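Local coordinates for lectin (Pleurotus ostreatus, PDB 6T0Q), which is a calcium-binding mushroom lectin that probably recognises galactose-type sugars of glycans through its carbohydrate-binding modules, at residues A[72-75]-A[79-82]; A[198-203]-A[342-347]; A[242-245]-A[250-253]. All blocks are in the same frame, centred on the assembly; numbering follows the deposited sequence. Where two conformers were deposited one is given.

Interaction 1: A[72-75]-A[79-82]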
loop_
_atom_site.group_PDB
_atom_site.type_symbol
_atom_site.label_atom_id
_atom_site.label_comp_id
_atom_site.label_asym_id
_atom_site.label_seq_id
_atom_site.Cartn_x
_atom_site.Cartn_y
_atom_site.Cartn_z
ATOM N N ILE A 72 -2.696 4.351 -27.162
ATOM C CA ILE A 72 -1.939 4.727 -28.355
ATOM C C ILE A 72 -1.827 3.525 -29.281
ATOM O O ILE A 72 -1.577 2.404 -28.824
ATOM C CB ILE A 72 -0.540 5.258 -27.971
ATOM C CG1 ILE A 72 -0.676 6.548 -27.146
ATOM C CG2 ILE A 72 0.342 5.480 -29.218
ATOM C CD1 ILE A 72 0.571 6.905 -26.344
ATOM N N VAL A 73 -2.017 3.752 -30.583
ATOM C CA VAL A 73 -1.676 2.761 -31.603
ATOM C C VAL A 73 -0.736 3.431 -32.592
ATOM O O VAL A 73 -1.041 4.520 -33.093
ATOM C CB VAL A 73 -2.915 2.201 -32.329
ATOM C CG1 VAL A 73 -2.471 1.241 -33.453
ATOM C CG2 VAL A 73 -3.845 1.466 -31.337
ATOM N N VAL A 74 0.402 2.790 -32.874
ATOM C CA VAL A 74 1.432 3.396 -33.717
ATOM C C VAL A 74 1.934 2.361 -34.719
ATOM O O VAL A 74 2.037 1.169 -34.405
ATOM C CB VAL A 74 2.585 3.986 -32.867
ATOM C CG1 VAL A 74 3.193 2.926 -31.941
ATOM C CG2 VAL A 74 3.656 4.611 -33.766
ATOM N N ALA A 75 2.211 2.814 -35.942
ATOM C CA ALA A 75 2.756 1.968 -36.994
ATOM C C ALA A 75 3.856 2.738 -37.705
ATOM O O ALA A 75 3.876 3.972 -37.693
ATOM C CB ALA A 75 1.677 1.546 -37.999
ATOM N N ALA A 79 10.627 1.592 -38.676
ATOM C CA ALA A 79 10.674 1.377 -37.234
ATOM C C ALA A 79 10.443 2.701 -36.518
ATOM O O ALA A 79 10.535 3.774 -37.120
ATOM C CB ALA A 79 12.019 0.758 -36.812
ATOM N N HIS A 80 10.160 2.620 -35.212
ATOM C CA HIS A 80 9.862 3.817 -34.432
ATOM C C HIS A 80 10.248 3.630 -32.969
ATOM O O HIS A 80 10.291 2.511 -32.447
ATOM C CB HIS A 80 8.372 4.170 -34.494
ATOM C CG HIS A 80 7.487 3.097 -33.932
ATOM N ND1 HIS A 80 6.886 2.140 -34.721
ATOM C CD2 HIS A 80 7.124 2.815 -32.657
ATOM C CE1 HIS A 80 6.181 1.322 -33.958
ATOM N NE2 HIS A 80 6.311 1.708 -32.701
ATOM N N THR A 81 10.488 4.764 -32.309
ATOM C CA THR A 81 10.557 4.858 -30.854
ATOM C C THR A 81 9.605 5.959 -30.415
ATOM O O THR A 81 9.665 7.070 -30.946
ATOM C CB THR A 81 11.983 5.177 -30.381
ATOM O OG1 THR A 81 12.885 4.230 -30.958
ATOM C CG2 THR A 81 12.075 5.098 -28.856
ATOM N N PHE A 82 8.743 5.659 -29.447
ATOM C CA PHE A 82 7.667 6.555 -29.039
ATOM C C PHE A 82 7.960 7.115 -27.650
ATOM O O PHE A 82 8.214 6.347 -26.712
ATOM C CB PHE A 82 6.330 5.804 -29.026
ATOM C CG PHE A 82 5.123 6.692 -29.159
ATOM C CD1 PHE A 82 4.713 7.501 -28.109
ATOM C CD2 PHE A 82 4.373 6.692 -30.335
ATOM C CE1 PHE A 82 3.584 8.319 -28.239
ATOM C CE2 PHE A 82 3.249 7.502 -30.471
ATOM C CZ PHE A 82 2.855 8.317 -29.430
#
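Val74 and His80 approach each other from opposite directions, and the valine methyl CG2 sits over one face of the imidazole. Val74 CG2 lies 4.0 Å from the centroid of the His80 ring, only 3° off the ring normal, a well-centred CH-pi contact. The other methyl, CG1, sits between the backbone N and the carbonyl carbon (chi1 56°) and reaches His80 NE2 at 3.4 Å. Phe82 receives Ile72 obliquely, with Ile72 CG2 3.8 Å from Phe82 CE2 and Ile72 CD1 3.8 Å from Phe82 CE1. The same Val74 CG2 that lies over the imidazole face touches the edge of Phe82, 4.1 Å from CD2, so one methyl is shared by two rings. The two methyls of Val74 suit a place between two rings, and the longer Ile72 gives Phe82 two separate carbons, CG2 and CD1. The two strands belong to different sheets of a beta-sandwich, their axes 8.2 Å apart at closest approach, and no hydrogen bond joins them. Leu101 and Ile114 also touch Phe82 inside the sandwich. The buried imidazole is held in its rotation by two partners, ND1 bonding to Ser76 OG and NE2 to Gln99 OE1. Since the amide oxygen can only accept, NE2 probably carries a proton. With both ring nitrogens satisfied, a polar ring can probably present its face to hydrocarbon at little cost.

Interaction 2: A[198-203]-A[342-347]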
loop_
_atom_site.group_PDB
_atom_site.type_symbol
_atom_site.label_atom_id
_atom_site.label_comp_id
_atom_site.label_asym_id
_atom_site.label_seq_id
_atom_site.Cartn_x
_atom_site.Cartn_y
_atom_site.Cartn_z
ATOM N N SER A 198 -0.393 -15.003 -20.243
ATOM C CA SER A 198 -1.282 -15.196 -19.105
ATOM C C SER A 198 -1.680 -16.664 -19.001
ATOM O O SER A 198 -1.408 -17.474 -19.893
ATOM C CB SER A 198 -2.526 -14.306 -19.228
ATOM O OG SER A 198 -2.149 -12.947 -19.329
ATOM N N ASN A 199 -2.321 -17.010 -17.883
ATOM C CA ASN A 199 -2.710 -18.389 -17.608
ATOM C C ASN A 199 -4.186 -18.479 -17.263
ATOM O O ASN A 199 -4.736 -17.601 -16.591
ATOM C CB ASN A 199 -1.929 -18.994 -16.423
ATOM C CG ASN A 199 -0.447 -18.869 -16.585
ATOM O OD1 ASN A 199 0.181 -19.686 -17.247
ATOM N ND2 ASN A 199 0.129 -17.828 -15.986
ATOM N N TRP A 200 -4.815 -19.567 -17.695
ATOM C CA TRP A 200 -6.079 -19.954 -17.097
ATOM C C TRP A 200 -5.814 -20.446 -15.680
ATOM O O TRP A 200 -4.950 -21.306 -15.469
ATOM C CB TRP A 200 -6.744 -21.056 -17.916
ATOM C CG TRP A 200 -7.095 -20.686 -19.333
ATOM C CD1 TRP A 200 -6.329 -20.881 -20.450
ATOM C CD2 TRP A 200 -8.320 -20.097 -19.783
ATOM N NE1 TRP A 200 -7.005 -20.445 -21.568
ATOM C CE2 TRP A 200 -8.230 -19.963 -21.185
ATOM C CE3 TRP A 200 -9.489 -19.680 -19.137
ATOM C CZ2 TRP A 200 -9.263 -19.425 -21.955
ATOM C CZ3 TRP A 200 -10.517 -19.146 -19.906
ATOM C CH2 TRP A 200 -10.394 -19.026 -21.301
ATOM N N ILE A 201 -6.524 -19.883 -14.702
ATOM C CA ILE A 201 -6.383 -20.303 -13.313
ATOM C C ILE A 201 -7.745 -20.737 -12.784
ATOM O O ILE A 201 -8.795 -20.425 -13.354
ATOM C CB ILE A 201 -5.776 -19.204 -12.403
ATOM C CG1 ILE A 201 -6.686 -17.965 -12.343
ATOM C CG2 ILE A 201 -4.370 -18.827 -12.880
ATOM C CD1 ILE A 201 -6.187 -16.881 -11.362
ATOM N N TRP A 202 -7.711 -21.471 -11.675
ATOM C CA TRP A 202 -8.921 -21.845 -10.951
ATOM C C TRP A 202 -8.511 -22.184 -9.524
ATOM O O TRP A 202 -7.337 -22.071 -9.156
ATOM C CB TRP A 202 -9.641 -23.017 -11.631
ATOM C CG TRP A 202 -11.120 -23.092 -11.324
ATOM C CD1 TRP A 202 -11.756 -24.021 -10.532
ATOM C CD2 TRP A 202 -12.146 -22.209 -11.807
ATOM N NE1 TRP A 202 -13.109 -23.769 -10.507
ATOM C CE2 TRP A 202 -13.372 -22.660 -11.274
ATOM C CE3 TRP A 202 -12.144 -21.083 -12.647
ATOM C CZ2 TRP A 202 -14.585 -22.023 -11.548
ATOM C CZ3 TRP A 202 -13.345 -20.451 -12.917
ATOM C CH2 TRP A 202 -14.553 -20.928 -12.373
ATOM N N THR A 203 -9.489 -22.578 -8.709
ATOM C CA THR A 203 -9.145 -23.171 -7.425
ATOM C C THR A 203 -8.613 -24.586 -7.645
ATOM O O THR A 203 -8.746 -25.171 -8.727
ATOM C CB THR A 203 -10.349 -23.184 -6.483
ATOM O OG1 THR A 203 -11.541 -23.452 -7.232
ATOM C CG2 THR A 203 -10.489 -21.843 -5.777
ATOM N N ALA A 342 -5.667 -26.637 -24.835
ATOM C CA ALA A 342 -6.982 -27.255 -24.885
ATOM C C ALA A 342 -7.638 -27.182 -23.503
ATOM O O ALA A 342 -6.948 -27.183 -22.479
ATOM C CB ALA A 342 -6.855 -28.715 -25.332
ATOM N N PRO A 343 -8.975 -27.127 -23.438
ATOM C CA PRO A 343 -9.895 -27.190 -24.577
ATOM C C PRO A 343 -10.167 -25.839 -25.227
ATOM O O PRO A 343 -10.774 -25.824 -26.288
ATOM C CB PRO A 343 -11.179 -27.744 -23.946
ATOM C CG PRO A 343 -11.151 -27.155 -22.560
ATOM C CD PRO A 343 -9.695 -27.201 -22.150
ATOM N N TRP A 344 -9.715 -24.730 -24.625
ATOM C CA TRP A 344 -10.088 -23.420 -25.155
ATOM C C TRP A 344 -9.261 -23.024 -26.376
ATOM O O TRP A 344 -9.767 -22.312 -27.250
ATOM C CB TRP A 344 -9.967 -22.365 -24.059
ATOM C CG TRP A 344 -10.683 -22.818 -22.813
ATOM C CD1 TRP A 344 -12.034 -22.913 -22.636
ATOM C CD2 TRP A 344 -10.084 -23.279 -21.596
ATOM N NE1 TRP A 344 -12.316 -23.390 -21.376
ATOM C CE2 TRP A 344 -11.138 -23.618 -20.714
ATOM C CE3 TRP A 344 -8.762 -23.431 -21.160
ATOM C CZ2 TRP A 344 -10.908 -24.100 -19.422
ATOM C CZ3 TRP A 344 -8.534 -23.899 -19.867
ATOM C CH2 TRP A 344 -9.605 -24.225 -19.013
ATOM N N GLY A 345 -8.009 -23.459 -26.461
ATOM C CA GLY A 345 -7.235 -23.109 -27.643
ATOM C C GLY A 345 -6.771 -21.656 -27.636
ATOM O O GLY A 345 -6.883 -20.927 -26.648
ATOM N N ALA A 346 -6.253 -21.235 -28.788
ATOM C CA ALA A 346 -5.651 -19.913 -28.928
ATOM C C ALA A 346 -6.518 -18.927 -29.701
ATOM O O ALA A 346 -6.067 -17.805 -29.961
ATOM C CB ALA A 346 -4.277 -20.034 -29.611
ATOM N N GLY A 347 -7.740 -19.309 -30.087
ATOM C CA GLY A 347 -8.578 -18.493 -30.954
ATOM C C GLY A 347 -9.415 -17.404 -30.303
ATOM O O GLY A 347 -10.264 -16.820 -30.983
HETATM O O HOH W 1 -6.305 -21.644 -24.101
#
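Trp200 and Trp344 carry this contact between the edge strand 199-202 and the loop 342-347, and most of it is aromatic stacking. The five-membered ring of Trp200 lies over the six-membered ring of Trp344, with centroids 4.1 Å apart and planes inclined at 27°, an offset face-to-face stack. Both indoles have CG beside the backbone N and anti to the carbonyl carbon (Trp344 chi1 -50°), which directs them at each other. Trp344 CE3, 3.5 Å from Trp200 NE1, lies over one face of the Trp200 indole, offset toward its rim. The opposite face of Trp344 is covered by Pro343, which follows a cis peptide bond and sets its CD 3.9 Å above the ring plane. Polar contacts complete the arrangement: Trp200 NE1 donates to a water at 2.9 Å, which donates in turn to Gly345 O at 2.7 Å. The positive phi of Gly345, 75°, suits a residue without a side chain. Trp344 NE1 is hydrogen-bonded to Asp239 OD2, a ligand of the second calcium, so the indole is fixed at its polar end too. From its nearest side-chain atom, Trp344 is about 4 Å from a glycerol, probably from the crystallisation liquor, and about 6 Å from that calcium, whose ligand Gly283 also binds N-acetyl-D-galactosamine in a structure of this protein; this is consistent with the aromatic wall of a calcium-associated sugar site.

Interaction 3: A[242-245]-A[250-253]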
loop_
_atom_site.group_PDB
_atom_site.type_symbol
_atom_site.label_atom_id
_atom_site.label_comp_id
_atom_site.label_asym_id
_atom_site.label_seq_id
_atom_site.Cartn_x
_atom_site.Cartn_y
_atom_site.Cartn_z
ATOM N N TYR A 242 -17.898 -14.738 -15.354
ATOM C CA TYR A 242 -17.166 -14.022 -14.313
ATOM C C TYR A 242 -17.885 -12.721 -14.006
ATOM O O TYR A 242 -18.626 -12.186 -14.834
ATOM C CB TYR A 242 -15.720 -13.695 -14.734
ATOM C CG TYR A 242 -15.707 -12.612 -15.788
ATOM C CD1 TYR A 242 -15.670 -11.269 -15.438
ATOM C CD2 TYR A 242 -15.804 -12.936 -17.136
ATOM C CE1 TYR A 242 -15.716 -10.272 -16.403
ATOM C CE2 TYR A 242 -15.834 -11.948 -18.113
ATOM C CZ TYR A 242 -15.793 -10.621 -17.737
ATOM O OH TYR A 242 -15.840 -9.634 -18.694
ATOM N N THR A 243 -17.622 -12.196 -12.814
ATOM C CA THR A 243 -17.871 -10.800 -12.495
ATOM C C THR A 243 -16.577 -10.214 -11.953
ATOM O O THR A 243 -15.912 -10.837 -11.118
ATOM C CB THR A 243 -19.008 -10.634 -11.477
ATOM O OG1 THR A 243 -20.212 -11.179 -12.026
ATOM C CG2 THR A 243 -19.237 -9.157 -11.180
ATOM N N LEU A 244 -16.227 -9.023 -12.428
ATOM C CA LEU A 244 -14.956 -8.383 -12.127
ATOM C C LEU A 244 -15.197 -7.146 -11.278
ATOM O O LEU A 244 -16.089 -6.348 -11.591
ATOM C CB LEU A 244 -14.235 -7.986 -13.413
ATOM C CG LEU A 244 -12.981 -7.123 -13.253
ATOM C CD1 LEU A 244 -11.851 -7.941 -12.614
ATOM C CD2 LEU A 244 -12.568 -6.571 -14.613
ATOM N N TYR A 245 -14.381 -6.983 -10.232
ATOM C CA TYR A 245 -14.422 -5.841 -9.325
ATOM C C TYR A 245 -13.036 -5.216 -9.207
ATOM O O TYR A 245 -12.017 -5.910 -9.292
ATOM C CB TYR A 245 -14.887 -6.257 -7.913
ATOM C CG TYR A 245 -16.205 -6.999 -7.883
ATOM C CD1 TYR A 245 -16.267 -8.357 -8.176
ATOM C CD2 TYR A 245 -17.386 -6.339 -7.551
ATOM C CE1 TYR A 245 -17.469 -9.041 -8.150
ATOM C CE2 TYR A 245 -18.593 -7.011 -7.520
ATOM C CZ TYR A 245 -18.631 -8.362 -7.823
ATOM O OH TYR A 245 -19.831 -9.037 -7.796
ATOM N N THR A 250 -18.043 -2.718 -8.842
ATOM C CA THR A 250 -18.308 -3.588 -9.979
ATOM C C THR A 250 -17.783 -2.954 -11.256
ATOM O O THR A 250 -18.099 -1.804 -11.558
ATOM C CB THR A 250 -19.803 -3.853 -10.110
ATOM O OG1 THR A 250 -20.296 -4.382 -8.879
ATOM C CG2 THR A 250 -20.058 -4.865 -11.223
ATOM N N VAL A 251 -16.971 -3.694 -12.001
ATOM C CA VAL A 251 -16.480 -3.239 -13.300
ATOM C C VAL A 251 -17.306 -3.815 -14.439
ATOM O O VAL A 251 -17.758 -3.082 -15.316
ATOM C CB VAL A 251 -14.984 -3.579 -13.466
ATOM C CG1 VAL A 251 -14.532 -3.270 -14.886
ATOM C CG2 VAL A 251 -14.172 -2.779 -12.479
ATOM N N GLY A 252 -17.525 -5.125 -14.439
ATOM C CA GLY A 252 -18.292 -5.733 -15.511
ATOM C C GLY A 252 -18.391 -7.229 -15.322
ATOM O O GLY A 252 -17.802 -7.811 -14.403
ATOM N N SER A 253 -19.138 -7.845 -16.230
ATOM C CA SER A 253 -19.416 -9.271 -16.215
ATOM C C SER A 253 -19.375 -9.792 -17.638
ATOM O O SER A 253 -19.600 -9.043 -18.591
ATOM C CB SER A 253 -20.800 -9.564 -15.607
ATOM O OG SER A 253 -20.786 -9.312 -14.222
#
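Thr243 and Ser253 face each other as a non-hydrogen-bonded pair of an antiparallel hairpin, and their hydroxyls supply a link at a position where the backbones make no hydrogen bond: Thr243 OG1 and Ser253 OG are hydrogen-bonded at 2.9 Å. Both oxygens stand anti to their carbonyl carbons, which turns them toward one another on the same face of the sheet. On that face Tyr245 and Thr250 lie side by side, Thr250 OG1 resting obliquely 3.4 Å from Tyr245 CE2. The Tyr245 ring meets that of Phe320 edge to face. Leu244, on the opposite face from Thr243, lies side by side with Val251 of the bulge, the two pointing the same way; Leu244 CD2 meets Val251 CG1 at 3.9 Å, and both residues touch Tyr263 in the interior. Tyr242 takes a chi1 of 71°, with CG between N and the carbonyl carbon, which swings its ring across the neighbouring strand; its CE1 lies 3.8 Å from Gly252 O. Bonds to Asp261 OD2 and Tyr263 OH satisfy the Tyr242 hydroxyl and hold the far end of the ring in place. Leu244 N bonds to Gly252 O at 2.8 Å. Val251 and Gly252 together opposite Leu244 form a classic beta bulge. Leu244 O thus takes one good bond from Val251 N at 2.8 Å and a second, weak one from Gly252 N at 3.4 Å, while the hydroxyl pair adds a side-chain link between the strands on the more exposed face.

How the interactions relate
Along the chain, interaction 1 is complete before the other two begin, and both segments of interaction 3 fall between the two halves of interaction 2. Interactions 1 and 3 lie on opposite sides of the chain's centre, their centres about 32 Å apart; interactions 1 and 2 are about 30 Å apart, centre to centre. Interactions 2 and 3 are nearer, 19 Å between centres and about 7 Å between nearest atoms, and both reach the same sheet, whose outermost strands are 199-202 and 249-254. Interaction 1 joins two sheets in the other half of the chain. Each half holds its own calcium site, consistent with two sandwich modules in one lectin chain.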